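Local structure of teicoplanin pseudoaglycone deacetylases Orf2 (Actinoplanes teichomyceticus, 3DFF) at residues H16-V21 / L73-E78; R9-S14 / N37-T42; A20-G25 / D187-V192. The protein probably hydrolyses the N-acetyl group of teicoplanin pseudoaglycone as a zinc-dependent deacetylase in the biosynthesis of this lipoglycopeptide antibiotic. One frame throughout, in Å; residues are numbered along the deposited sequence. Where two conformers were deposited one is given.

Contact 1: H16-V21 / L73-E78; sequences HLDDAV and LYRRKE. With ZN (zinc ion), chain B.
R75 reaches from helix 71-85 across the turn at L17, and most of the close packing belongs to these two residues. CD1 of L17 lies against CB of R75 (3.7 Å), with the backbone N and CG of R76 just beyond it; H92 and T42 also touch this leucine. Extended at first, the R75 chain bends at chi3 (68°), which brings its guanidinium back over the turn. There NH2 donates to L17 O (3.0 Å), a bent bond that arrives well above the carbonyl plane. Water 1 donates to the same oxygen, accepts from R75 NE, and donates to E78 OE1, 2.8 Å from the water oxygen. NH2 also forms a rather long salt bridge with D18 OD2 (3.4 Å), the carboxylate and guanidinium planes standing 65° apart. W63 makes a cation-pi contact with the buried R75, whose NH2 also bonds a tetraethylene glycol, probably from the crystallisation liquor. The turn, an inverse gamma turn centred on L17, is part of the His-x-Asp-Asp sequence of the PIG-L family, whose outer residues hold the zinc: H16 through ND1 (2.1 Å), D19 through OD2 (2.1 Å) with OD1 a longer second bond (2.6 Å), joined by H164 and two waters. One of these, water 2, donates to D18 OD1 (2.6 Å). H16 NE2 is held by D163, and the anti lone pair of D19 OD2 accepts the backbone N-H of H16. On the looser side R76, partly exposed, runs extended to A45 O and a glycerol.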
ATOM      1  N   HIS A  16       3.547  -0.562   1.066  1.00 13.55           N
ATOM      2  CA  HIS A  16       4.737   0.282   1.120  1.00 14.47           C
ATOM      3  C   HIS A  16       4.463   1.550   1.887  1.00 15.27           C
ATOM      4  O   HIS A  16       3.315   1.868   2.201  1.00 15.53           O
ATOM      5  CB  HIS A  16       5.181   0.698  -0.283  1.00 15.50           C
ATOM      6  CG  HIS A  16       5.499  -0.452  -1.171  1.00 14.94           C
ATOM      7  ND1 HIS A  16       4.830  -0.680  -2.356  1.00 15.79           N
ATOM      8  CD2 HIS A  16       6.434  -1.425  -1.067  1.00 16.15           C
ATOM      9  CE1 HIS A  16       5.342  -1.748  -2.941  1.00 16.99           C
ATOM     10  NE2 HIS A  16       6.301  -2.230  -2.168  1.00 16.86           N
ATOM     11  N   LEU A  17       5.539   2.279   2.179  1.00 15.71           N
ATOM     12  CA  LEU A  17       5.462   3.542   2.899  1.00 16.86           C
ATOM     13  C   LEU A  17       4.985   4.659   1.966  1.00 17.86           C
ATOM     14  O   LEU A  17       5.794   5.407   1.394  1.00 19.08           O
ATOM     15  CB  LEU A  17       6.830   3.850   3.535  1.00 17.51           C
ATOM     16  CG  LEU A  17       7.323   2.809   4.553  1.00 15.66           C
ATOM     17  CD1 LEU A  17       8.810   2.865   4.736  1.00 16.76           C
ATOM     18  CD2 LEU A  17       6.620   3.024   5.927  1.00 18.84           C
ATOM     19  N   ASP A  18       3.663   4.727   1.811  1.00 17.57           N
ATOM     20  CA  ASP A  18       2.944   5.735   1.007  1.00 18.04           C
ATOM     21  C   ASP A  18       1.571   5.246   0.558  1.00 17.36           C
ATOM     22  O   ASP A  18       0.680   6.051   0.337  1.00 17.06           O
ATOM     23  CB  ASP A  18       3.734   6.227  -0.213  1.00 18.58           C
ATOM     24  CG  ASP A  18       4.157   5.089  -1.177  1.00 20.70           C
ATOM     25  OD1 ASP A  18       3.790   3.911  -1.000  1.00 22.32           O
ATOM     26  OD2 ASP A  18       4.918   5.404  -2.120  1.00 27.13           O
ATOM     27  N   ASP A  19       1.387   3.936   0.413  1.00 17.10           N
ATOM     28  CA  ASP A  19       0.211   3.436  -0.312  1.00 15.96           C
ATOM     29  C   ASP A  19      -1.095   3.750   0.409  1.00 16.53           C
ATOM     30  O   ASP A  19      -2.071   4.155  -0.227  1.00 17.12           O
ATOM     31  CB  ASP A  19       0.302   1.924  -0.572  1.00 16.73           C
ATOM     32  CG  ASP A  19       1.359   1.568  -1.595  1.00 16.34           C
ATOM     33  OD1 ASP A  19       1.305   2.074  -2.734  1.00 17.61           O
ATOM     34  OD2 ASP A  19       2.252   0.769  -1.262  1.00 16.74           O
ATOM     35  N   ALA A  20      -1.111   3.564   1.723  1.00 16.35           N
ATOM     36  CA  ALA A  20      -2.336   3.795   2.509  1.00 16.87           C
ATOM     37  C   ALA A  20      -2.744   5.250   2.439  1.00 17.26           C
ATOM     38  O   ALA A  20      -3.954   5.564   2.337  1.00 17.94           O
ATOM     39  CB  ALA A  20      -2.115   3.375   3.980  1.00 17.33           C
ATOM     40  N   VAL A  21      -1.769   6.146   2.521  1.00 16.99           N
ATOM     41  CA  VAL A  21      -2.091   7.582   2.472  1.00 17.32           C
ATOM     42  C   VAL A  21      -2.580   7.965   1.070  1.00 17.44           C
ATOM     43  O   VAL A  21      -3.620   8.603   0.916  1.00 18.23           O
ATOM     44  CB  VAL A  21      -0.931   8.458   2.966  1.00 17.98           C
ATOM     45  CG1 VAL A  21      -1.239   9.935   2.747  1.00 18.62           C
ATOM     46  CG2 VAL A  21      -0.673   8.163   4.457  1.00 18.44           C
ATOM     47  N   LEU A  73      15.045   4.247   6.304  1.00 19.81           N
ATOM     48  CA  LEU A  73      14.939   5.226   7.394  1.00 20.96           C
ATOM     49  C   LEU A  73      14.284   6.524   6.914  1.00 20.42           C
ATOM     50  O   LEU A  73      13.355   7.015   7.557  1.00 21.36           O
ATOM     51  CB  LEU A  73      16.305   5.520   8.046  1.00 21.26           C
ATOM     52  CG  LEU A  73      16.282   6.450   9.262  1.00 23.77           C
ATOM     53  CD1 LEU A  73      15.418   5.865  10.388  1.00 25.00           C
ATOM     54  CD2 LEU A  73      17.693   6.707   9.736  1.00 23.35           C
ATOM     55  N   TYR A  74      14.752   7.062   5.784  1.00 20.51           N
ATOM     56  CA  TYR A  74      14.173   8.285   5.215  1.00 21.52           C
ATOM     57  C   TYR A  74      12.678   8.097   4.990  1.00 20.66           C
ATOM     58  O   TYR A  74      11.878   8.956   5.364  1.00 20.31           O
ATOM     59  CB  TYR A  74      14.839   8.677   3.892  1.00 22.89           C
ATOM     60  CG  TYR A  74      16.107   9.498   4.024  1.00 26.46           C
ATOM     61  CD1 TYR A  74      17.341   8.876   4.191  1.00 28.29           C
ATOM     62  CD2 TYR A  74      16.074  10.890   3.956  1.00 28.25           C
ATOM     63  CE1 TYR A  74      18.520   9.606   4.319  1.00 28.98           C
ATOM     64  CE2 TYR A  74      17.265  11.644   4.077  1.00 28.68           C
ATOM     65  CZ  TYR A  74      18.478  10.984   4.261  1.00 29.21           C
ATOM     66  OH  TYR A  74      19.651  11.697   4.384  1.00 30.17           O
ATOM     67  N   ARG A  75      12.295   6.963   4.407  1.00 18.95           N
ATOM     68  CA  ARG A  75      10.901   6.712   4.070  1.00 18.17           C
ATOM     69  C   ARG A  75      10.035   6.469   5.297  1.00 17.41           C
ATOM     70  O   ARG A  75       8.852   6.844   5.341  1.00 17.58           O
ATOM     71  CB  ARG A  75      10.801   5.548   3.070  1.00 18.56           C
ATOM     72  CG  ARG A  75      11.375   5.900   1.706  1.00 19.13           C
ATOM     73  CD  ARG A  75      10.995   4.848   0.671  1.00 20.04           C
ATOM     74  NE  ARG A  75       9.562   4.864   0.387  1.00 22.34           N
ATOM     75  CZ  ARG A  75       8.949   3.969  -0.387  1.00 24.20           C
ATOM     76  NH1 ARG A  75       9.642   2.977  -0.925  1.00 24.91           N
ATOM     77  NH2 ARG A  75       7.643   4.048  -0.603  1.00 23.54           N
ATOM     78  N   ARG A  76      10.625   5.845   6.317  1.00 16.64           N
ATOM     79  CA  ARG A  76       9.908   5.643   7.556  1.00 17.46           C
ATOM     80  C   ARG A  76       9.608   6.990   8.190  1.00 17.37           C
ATOM     81  O   ARG A  76       8.505   7.177   8.707  1.00 18.57           O
ATOM     82  CB  ARG A  76      10.728   4.819   8.544  1.00 16.86           C
ATOM     83  CG  ARG A  76      10.601   3.327   8.319  1.00 16.79           C
ATOM     84  CD  ARG A  76      11.418   2.599   9.386  1.00 19.07           C
ATOM     85  NE  ARG A  76      11.317   1.150   9.240  1.00 19.96           N
ATOM     86  CZ  ARG A  76      11.561   0.289  10.226  1.00 21.62           C
ATOM     87  NH1 ARG A  76      11.871   0.742  11.436  1.00 24.03           N
ATOM     88  NH2 ARG A  76      11.462  -1.010  10.018  1.00 23.15           N
ATOM     89  N   LYS A  77      10.582   7.903   8.166  1.00 18.69           N
ATOM     90  CA  LYS A  77      10.364   9.246   8.744  1.00 18.88           C
ATOM     91  C   LYS A  77       9.280  10.006   7.987  1.00 19.18           C
ATOM     92  O   LYS A  77       8.434  10.657   8.606  1.00 19.90           O
ATOM     93  CB  LYS A  77      11.657  10.059   8.802  1.00 19.79           C
ATOM     94  CG  LYS A  77      12.644   9.494   9.812  1.00 22.05           C
ATOM     95  CD  LYS A  77      13.898  10.352   9.897  1.00 28.12           C
ATOM     96  CE  LYS A  77      14.793   9.857  11.022  1.00 30.72           C
ATOM     97  NZ  LYS A  77      16.119  10.535  11.000  1.00 32.66           N
ATOM     98  N   GLU A  78       9.273   9.884   6.658  1.00 18.91           N
ATOM     99  CA  GLU A  78       8.202  10.481   5.846  1.00 18.90           C
ATOM    100  C   GLU A  78       6.835   9.941   6.225  1.00 18.54           C
ATOM    101  O   GLU A  78       5.865  10.706   6.338  1.00 18.71           O
ATOM    102  CB  GLU A  78       8.424  10.218   4.352  1.00 18.66           C
ATOM    103  CG  GLU A  78       9.564  10.959   3.751  1.00 21.07           C
ATOM    104  CD  GLU A  78       9.829  10.578   2.306  1.00 20.34           C
ATOM    105  OE1 GLU A  78       9.206   9.626   1.770  1.00 19.65           O
ATOM    106  OE2 GLU A  78      10.708  11.228   1.721  1.00 22.82           O
TER
HETATM  107 ZN    ZN B 274       3.246   0.456  -3.118  1.00 18.53          ZN
HETATM  108  O   HOH W   1       8.076   7.101   1.175  1.00 28.86           O
HETATM  109  O   HOH W   2       4.292   2.274  -2.894  1.00 19.58           O
HETATM  110  O   HOH W   3       3.786   0.422  -5.047  1.00 22.42           O

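Contact 2: R9-S14 / N37-T42; sequences RLLAIS and NVLVYT
With CG anti to the backbone N in both residues (chi1 176° in L11, 165° in Y41), the L11 and Y41 side chains rise side by side from the same face of the sheet, and L11 CD1 comes to 4.1 Å from Y41 CB. CD1 also leans across the strand pair to L39, 3.6 Å from L39 O, and meets L39 CD2. Farther along, CG2 of I13 touches the Y41 ring at CD2 (3.9 Å), approaching it obliquely. Helix 126-147 covers this face, with I140 against I13 and I143 against Y41. On the other face, shared with L10 and V38, the methyl of A12 meets CG2 of V40 (4.0 Å), and S14 CB sits 3.7 Å from T42 OG1 while T42 CG2 rests near S14 O. Helix 19-33 packs here, its A31 touching both L10 and V38. Between the faces five backbone hydrogen bonds join the strands. L10 and A12 each donate and accept, as do L39 and Y41, the bond from L39 N to L10 O (3.0 Å) being almost straight at 173°; S14 N closes the series on Y41 O (2.8 Å). R9, L11 and I13 turn their polar backbone atoms the other way, toward residues 150-154. S14 OG bonds to H16 O and A20 N, so the strand end is tied to the turn that carries zinc ligands. The two parallel strands and helix 19-33 between them form a beta-alpha-beta unit, the opening one of the Rossmann-like sheet of the PIG-L deacetylases, with metal ligands following the first strand.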
ATOM      1  N   ARG A   9     -12.062   0.184  15.870  1.00 32.66           N
ATOM      2  CA  ARG A   9     -10.620   0.010  15.802  1.00 31.26           C
ATOM      3  C   ARG A   9     -10.279  -0.357  14.347  1.00 29.14           C
ATOM      4  O   ARG A   9     -10.567  -1.455  13.902  1.00 28.94           O
ATOM      5  CB  ARG A   9     -10.171  -1.087  16.775  1.00 31.46           C
ATOM      6  CG  ARG A   9     -10.344  -0.745  18.270  1.00 32.83           C
ATOM      7  CD  ARG A   9      -9.963  -1.926  19.174  1.00 33.47           C
ATOM      8  NE  ARG A   9     -11.122  -2.482  19.880  1.00 40.83           N
ATOM      9  CZ  ARG A   9     -11.972  -3.383  19.382  1.00 42.50           C
ATOM     10  NH1 ARG A   9     -11.824  -3.858  18.156  1.00 43.94           N
ATOM     11  NH2 ARG A   9     -12.989  -3.811  20.115  1.00 44.02           N
ATOM     12  N   LEU A  10      -9.687   0.585  13.624  1.00 27.32           N
ATOM     13  CA  LEU A  10      -9.434   0.418  12.196  1.00 26.42           C
ATOM     14  C   LEU A  10      -7.956   0.113  11.956  1.00 24.54           C
ATOM     15  O   LEU A  10      -7.100   0.933  12.281  1.00 25.02           O
ATOM     16  CB  LEU A  10      -9.843   1.689  11.450  1.00 26.14           C
ATOM     17  CG  LEU A  10      -9.571   1.766   9.937  1.00 26.84           C
ATOM     18  CD1 LEU A  10     -10.310   0.688   9.203  1.00 27.52           C
ATOM     19  CD2 LEU A  10      -9.972   3.120   9.413  1.00 27.15           C
ATOM     20  N   LEU A  11      -7.675  -1.065  11.406  1.00 23.17           N
ATOM     21  CA  LEU A  11      -6.298  -1.430  11.045  1.00 21.90           C
ATOM     22  C   LEU A  11      -6.151  -1.343   9.532  1.00 20.76           C
ATOM     23  O   LEU A  11      -6.788  -2.120   8.815  1.00 20.65           O
ATOM     24  CB  LEU A  11      -5.975  -2.856  11.500  1.00 22.24           C
ATOM     25  CG  LEU A  11      -4.606  -3.458  11.124  1.00 22.60           C
ATOM     26  CD1 LEU A  11      -3.442  -2.645  11.732  1.00 23.56           C
ATOM     27  CD2 LEU A  11      -4.546  -4.928  11.521  1.00 23.15           C
ATOM     28  N   ALA A  12      -5.329  -0.401   9.076  1.00 19.94           N
ATOM     29  CA  ALA A  12      -5.001  -0.296   7.661  1.00 19.35           C
ATOM     30  C   ALA A  12      -3.687  -1.036   7.451  1.00 19.33           C
ATOM     31  O   ALA A  12      -2.761  -0.905   8.253  1.00 20.23           O
ATOM     32  CB  ALA A  12      -4.905   1.135   7.230  1.00 19.99           C
ATOM     33  N   ILE A  13      -3.614  -1.826   6.387  1.00 17.68           N
ATOM     34  CA  ILE A  13      -2.380  -2.563   6.099  1.00 17.00           C
ATOM     35  C   ILE A  13      -1.828  -2.121   4.752  1.00 16.64           C
ATOM     36  O   ILE A  13      -2.378  -2.459   3.706  1.00 16.60           O
ATOM     37  CB  ILE A  13      -2.624  -4.064   6.151  1.00 16.99           C
ATOM     38  CG1 ILE A  13      -3.238  -4.455   7.517  1.00 15.64           C
ATOM     39  CG2 ILE A  13      -1.337  -4.854   5.886  1.00 18.64           C
ATOM     40  CD1 ILE A  13      -3.496  -5.894   7.662  1.00 17.33           C
ATOM     41  N   SER A  14      -0.758  -1.338   4.807  1.00 16.36           N
ATOM     42  CA  SER A  14      -0.166  -0.757   3.610  1.00 15.61           C
ATOM     43  C   SER A  14       1.003  -1.617   3.120  1.00 15.70           C
ATOM     44  O   SER A  14       1.846  -2.005   3.921  1.00 16.27           O
ATOM     45  CB  SER A  14       0.332   0.641   3.937  1.00 15.81           C
ATOM     46  OG  SER A  14       0.748   1.316   2.758  1.00 16.88           O
ATOM     47  N   ASN A  37     -10.121   4.351  16.723  1.00 30.12           N
ATOM     48  CA  ASN A  37      -8.710   4.111  17.003  1.00 28.97           C
ATOM     49  C   ASN A  37      -8.104   3.574  15.703  1.00 27.56           C
ATOM     50  O   ASN A  37      -8.502   2.507  15.237  1.00 27.32           O
ATOM     51  CB  ASN A  37      -8.565   3.103  18.139  1.00 29.39           C
ATOM     52  CG  ASN A  37      -7.122   2.923  18.598  1.00 31.97           C
ATOM     53  OD1 ASN A  37      -6.210   3.651  18.183  1.00 35.26           O
ATOM     54  ND2 ASN A  37      -6.911   1.947  19.475  1.00 34.29           N
ATOM     55  N   VAL A  38      -7.180   4.336  15.117  1.00 26.47           N
ATOM     56  CA  VAL A  38      -6.664   4.035  13.773  1.00 25.96           C
ATOM     57  C   VAL A  38      -5.176   3.714  13.826  1.00 24.70           C
ATOM     58  O   VAL A  38      -4.384   4.480  14.395  1.00 25.36           O
ATOM     59  CB  VAL A  38      -6.916   5.208  12.784  1.00 25.67           C
ATOM     60  CG1 VAL A  38      -6.426   4.850  11.373  1.00 25.36           C
ATOM     61  CG2 VAL A  38      -8.414   5.595  12.759  1.00 26.62           C
ATOM     62  N   LEU A  39      -4.821   2.575  13.242  1.00 23.68           N
ATOM     63  CA  LEU A  39      -3.422   2.146  13.134  1.00 22.93           C
ATOM     64  C   LEU A  39      -3.118   1.754  11.704  1.00 21.99           C
ATOM     65  O   LEU A  39      -3.818   0.924  11.132  1.00 22.45           O
ATOM     66  CB  LEU A  39      -3.147   0.957  14.053  1.00 23.05           C
ATOM     67  CG  LEU A  39      -1.708   0.392  14.086  1.00 23.16           C
ATOM     68  CD1 LEU A  39      -0.702   1.429  14.543  1.00 24.44           C
ATOM     69  CD2 LEU A  39      -1.677  -0.848  14.969  1.00 22.49           C
ATOM     70  N   VAL A  40      -2.050   2.332  11.159  1.00 21.04           N
ATOM     71  CA  VAL A  40      -1.622   2.027   9.789  1.00 19.76           C
ATOM     72  C   VAL A  40      -0.317   1.254   9.877  1.00 18.77           C
ATOM     73  O   VAL A  40       0.721   1.820  10.236  1.00 18.11           O
ATOM     74  CB  VAL A  40      -1.459   3.303   8.975  1.00 20.56           C
ATOM     75  CG1 VAL A  40      -0.970   2.991   7.548  1.00 21.02           C
ATOM     76  CG2 VAL A  40      -2.812   4.077   8.931  1.00 20.37           C
ATOM     77  N   TYR A  41      -0.413  -0.036   9.589  1.00 17.88           N
ATOM     78  CA  TYR A  41       0.732  -0.952   9.618  1.00 18.33           C
ATOM     79  C   TYR A  41       1.256  -1.097   8.209  1.00 17.81           C
ATOM     80  O   TYR A  41       0.499  -1.472   7.314  1.00 18.04           O
ATOM     81  CB  TYR A  41       0.273  -2.312  10.150  1.00 19.20           C
ATOM     82  CG  TYR A  41       1.225  -3.476   9.912  1.00 19.90           C
ATOM     83  CD1 TYR A  41       2.516  -3.472  10.458  1.00 20.69           C
ATOM     84  CD2 TYR A  41       0.832  -4.573   9.150  1.00 19.09           C
ATOM     85  CE1 TYR A  41       3.388  -4.536  10.244  1.00 21.43           C
ATOM     86  CE2 TYR A  41       1.698  -5.657   8.919  1.00 19.73           C
ATOM     87  CZ  TYR A  41       2.984  -5.627   9.476  1.00 19.72           C
ATOM     88  OH  TYR A  41       3.847  -6.679   9.266  1.00 19.39           O
ATOM     89  N   THR A  42       2.544  -0.814   8.010  1.00 16.77           N
ATOM     90  CA  THR A  42       3.155  -1.014   6.698  1.00 17.11           C
ATOM     91  C   THR A  42       4.001  -2.284   6.729  1.00 16.96           C
ATOM     92  O   THR A  42       4.907  -2.414   7.545  1.00 17.93           O
ATOM     93  CB  THR A  42       4.007   0.187   6.296  1.00 17.32           C
ATOM     94  OG1 THR A  42       3.183   1.368   6.261  1.00 17.22           O
ATOM     95  CG2 THR A  42       4.643  -0.041   4.900  1.00 17.09           C
TER

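Contact 3: A20-G25 / D187-V192; sequences AVLSFG and DLPYAV
L188 N donates to the hydroxyl of S23 across 3.0 Å (N to OG) in a nearly straight bond (175°), the one direct hydrogen bond between the helix and this chain segment. S23 CB rises from the helix with OG anti to its own carbonyl carbon (chi1 -56°), a setting from which OG meets both the incoming N-H and D19 O, one turn back. Water 4 completes the shell: it lies 3.1 Å from S23 OG and donates to L188 O (2.7 Å), so that S23 OG takes L188 N directly and reaches L188 O through the water. Beside this polar spot each leucine lays its side chain against the other's carbonyl oxygen. L22 sets CB (3.5 Å) and CD1 against L188 O, while CD1 of L188 rests 3.6 Å from L22 O, which also takes a hydrogen bond from K222. The carbonyl oxygens of both residues are thus flanked by aliphatic carbon yet keep polar partners. Next along the chain, a cis peptide bond leads into P189, and P189 CD touches L22 CD1 (4.3 Å). Further out, D187 CB points away from the helix: OD1 accepts from H164 ND1, the histidine whose NE2 binds zinc, so D187 is a second-shell residue that probably helps fix the rotation of that imidazole and polarise it. A191 N bonds back to D187 O (2.9 Å), curling the chain through P189. The segment follows strand 182-185, whose W185 packs on A20 and S23. V226 of helix 216-226 touches L22, and helix 243-254 covers the loop, with L243 on P189 and L247 and H250 on L188; the loop thus lies between helices 19-33 and 243-254, beside helix 216-226, after an interior strand of the sheet.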
ATOM      1  N   ALA A  20      -1.111   3.564   1.723  1.00 16.35           N
ATOM      2  CA  ALA A  20      -2.336   3.795   2.509  1.00 16.87           C
ATOM      3  C   ALA A  20      -2.744   5.250   2.439  1.00 17.26           C
ATOM      4  O   ALA A  20      -3.954   5.564   2.337  1.00 17.94           O
ATOM      5  CB  ALA A  20      -2.115   3.375   3.980  1.00 17.33           C
ATOM      6  N   VAL A  21      -1.769   6.146   2.521  1.00 16.99           N
ATOM      7  CA  VAL A  21      -2.091   7.582   2.472  1.00 17.32           C
ATOM      8  C   VAL A  21      -2.580   7.965   1.070  1.00 17.44           C
ATOM      9  O   VAL A  21      -3.620   8.603   0.916  1.00 18.23           O
ATOM     10  CB  VAL A  21      -0.931   8.458   2.966  1.00 17.98           C
ATOM     11  CG1 VAL A  21      -1.239   9.935   2.747  1.00 18.62           C
ATOM     12  CG2 VAL A  21      -0.673   8.163   4.457  1.00 18.44           C
ATOM     13  N   LEU A  22      -1.843   7.553   0.045  1.00 17.50           N
ATOM     14  CA  LEU A  22      -2.262   7.828  -1.336  1.00 18.11           C
ATOM     15  C   LEU A  22      -3.656   7.307  -1.637  1.00 18.50           C
ATOM     16  O   LEU A  22      -4.447   7.974  -2.337  1.00 18.73           O
ATOM     17  CB  LEU A  22      -1.304   7.145  -2.311  1.00 17.59           C
ATOM     18  CG  LEU A  22       0.029   7.847  -2.523  1.00 19.30           C
ATOM     19  CD1 LEU A  22       1.006   6.872  -3.175  1.00 19.06           C
ATOM     20  CD2 LEU A  22      -0.138   9.118  -3.370  1.00 19.75           C
ATOM     21  N   SER A  23      -3.953   6.112  -1.144  1.00 17.76           N
ATOM     22  CA  SER A  23      -5.180   5.417  -1.535  1.00 17.99           C
ATOM     23  C   SER A  23      -6.356   5.670  -0.611  1.00 18.95           C
ATOM     24  O   SER A  23      -7.513   5.603  -1.047  1.00 19.76           O
ATOM     25  CB  SER A  23      -4.945   3.909  -1.646  1.00 18.40           C
ATOM     26  OG  SER A  23      -3.897   3.622  -2.553  1.00 16.58           O
ATOM     27  N   PHE A  24      -6.059   5.947   0.657  1.00 18.68           N
ATOM     28  CA  PHE A  24      -7.091   5.875   1.701  1.00 20.24           C
ATOM     29  C   PHE A  24      -6.893   6.956   2.766  1.00 20.27           C
ATOM     30  O   PHE A  24      -7.516   6.900   3.829  1.00 21.33           O
ATOM     31  CB  PHE A  24      -7.085   4.456   2.308  1.00 20.39           C
ATOM     32  CG  PHE A  24      -8.298   4.119   3.160  1.00 21.77           C
ATOM     33  CD1 PHE A  24      -9.591   4.231   2.656  1.00 21.82           C
ATOM     34  CD2 PHE A  24      -8.124   3.651   4.454  1.00 22.62           C
ATOM     35  CE1 PHE A  24     -10.706   3.904   3.453  1.00 25.72           C
ATOM     36  CE2 PHE A  24      -9.222   3.321   5.258  1.00 26.12           C
ATOM     37  CZ  PHE A  24     -10.510   3.449   4.761  1.00 23.39           C
ATOM     38  N   GLY A  25      -6.060   7.951   2.471  1.00 20.84           N
ATOM     39  CA  GLY A  25      -5.721   8.980   3.449  1.00 21.94           C
ATOM     40  C   GLY A  25      -6.953   9.746   3.909  1.00 23.31           C
ATOM     41  O   GLY A  25      -7.068  10.078   5.079  1.00 23.13           O
ATOM     42  N   ASP A 187      -6.080   0.981  -5.389  1.00 17.14           N
ATOM     43  CA  ASP A 187      -4.687   1.455  -5.320  1.00 17.13           C
ATOM     44  C   ASP A 187      -4.537   2.727  -6.141  1.00 17.52           C
ATOM     45  O   ASP A 187      -4.832   2.713  -7.331  1.00 17.71           O
ATOM     46  CB  ASP A 187      -3.679   0.413  -5.845  1.00 17.71           C
ATOM     47  CG  ASP A 187      -3.858  -0.951  -5.224  1.00 16.46           C
ATOM     48  OD1 ASP A 187      -2.874  -1.425  -4.599  1.00 16.89           O
ATOM     49  OD2 ASP A 187      -4.946  -1.556  -5.366  1.00 18.19           O
ATOM     50  N   LEU A 188      -4.087   3.799  -5.499  1.00 17.06           N
ATOM     51  CA  LEU A 188      -3.763   5.050  -6.201  1.00 17.52           C
ATOM     52  C   LEU A 188      -2.279   5.379  -6.116  1.00 18.09           C
ATOM     53  O   LEU A 188      -1.637   5.115  -5.094  1.00 17.87           O
ATOM     54  CB  LEU A 188      -4.588   6.216  -5.638  1.00 17.91           C
ATOM     55  CG  LEU A 188      -6.107   6.042  -5.707  1.00 18.84           C
ATOM     56  CD1 LEU A 188      -6.793   7.183  -5.000  1.00 20.76           C
ATOM     57  CD2 LEU A 188      -6.571   5.996  -7.164  1.00 20.18           C
ATOM     58  N   PRO A 189      -1.719   5.981  -7.176  1.00 18.57           N
ATOM     59  CA  PRO A 189      -2.421   6.403  -8.402  1.00 19.46           C
ATOM     60  C   PRO A 189      -2.593   5.312  -9.463  1.00 20.37           C
ATOM     61  O   PRO A 189      -3.122   5.596 -10.532  1.00 20.15           O
ATOM     62  CB  PRO A 189      -1.502   7.507  -8.934  1.00 19.27           C
ATOM     63  CG  PRO A 189      -0.130   7.022  -8.565  1.00 19.70           C
ATOM     64  CD  PRO A 189      -0.295   6.349  -7.210  1.00 19.01           C
ATOM     65  N   TYR A 190      -2.205   4.075  -9.154  1.00 20.22           N
ATOM     66  CA  TYR A 190      -2.226   2.939 -10.099  0.70 21.59           C
ATOM     67  C   TYR A 190      -3.519   2.830 -10.885  1.00 21.28           C
ATOM     68  O   TYR A 190      -3.524   2.524 -12.076  1.00 21.41           O
ATOM     69  CB  TYR A 190      -2.096   1.616  -9.350  0.70 22.94           C
ATOM     70  CG  TYR A 190      -0.723   1.234  -8.873  0.70 25.28           C
ATOM     71  CD1 TYR A 190       0.212   0.681  -9.747  0.70 26.30           C
ATOM     72  CD2 TYR A 190      -0.376   1.369  -7.525  0.70 26.98           C
ATOM     73  CE1 TYR A 190       1.470   0.290  -9.297  0.70 27.57           C
ATOM     74  CE2 TYR A 190       0.881   0.975  -7.061  0.70 28.06           C
ATOM     75  CZ  TYR A 190       1.791   0.434  -7.952  0.70 27.27           C
ATOM     76  OH  TYR A 190       3.025   0.044  -7.500  0.70 27.42           O
ATOM     77  N   ALA A 191      -4.632   3.047 -10.197  1.00 20.87           N
ATOM     78  CA  ALA A 191      -5.951   2.820 -10.797  1.00 21.16           C
ATOM     79  C   ALA A 191      -6.252   3.809 -11.921  1.00 21.91           C
ATOM     80  O   ALA A 191      -7.186   3.603 -12.703  1.00 22.06           O
ATOM     81  CB  ALA A 191      -7.021   2.867  -9.745  1.00 21.63           C
ATOM     82  N   VAL A 192      -5.483   4.886 -11.991  1.00 21.73           N
ATOM     83  CA  VAL A 192      -5.674   5.889 -13.048  1.00 23.37           C
ATOM     84  C   VAL A 192      -5.170   5.310 -14.379  1.00 24.36           C
ATOM     85  O   VAL A 192      -5.610   5.727 -15.463  1.00 23.97           O
ATOM     86  CB  VAL A 192      -4.981   7.246 -12.674  1.00 22.91           C
ATOM     87  CG1 VAL A 192      -5.048   8.271 -13.823  1.00 24.93           C
ATOM     88  CG2 VAL A 192      -5.615   7.839 -11.427  1.00 24.70           C
TER
HETATM   89  O   HOH W   4      -1.124   2.819  -3.729  1.00 19.11           O

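How the contacts relate
From the N terminus the three contacts open in quick succession, at 9-14, 16-21 and 20-25. Contact 2 closes first, at 37-42, after a single helix; contact 1 follows at 73-78, and contact 3 much later at 187-192. Contact 2 therefore crosses both others, whereas contacts 1 and 3 start from overlapping segments sharing A20 and V21 and fan out to different parts of the chain. Contact 1 ties the turn before helix 19-33 to helix 71-85, and contact 3 ties the helix itself to the loop after strand 182-185. Contact 2 supplies the strands beneath, touching A20 through V40 and F24 through L10.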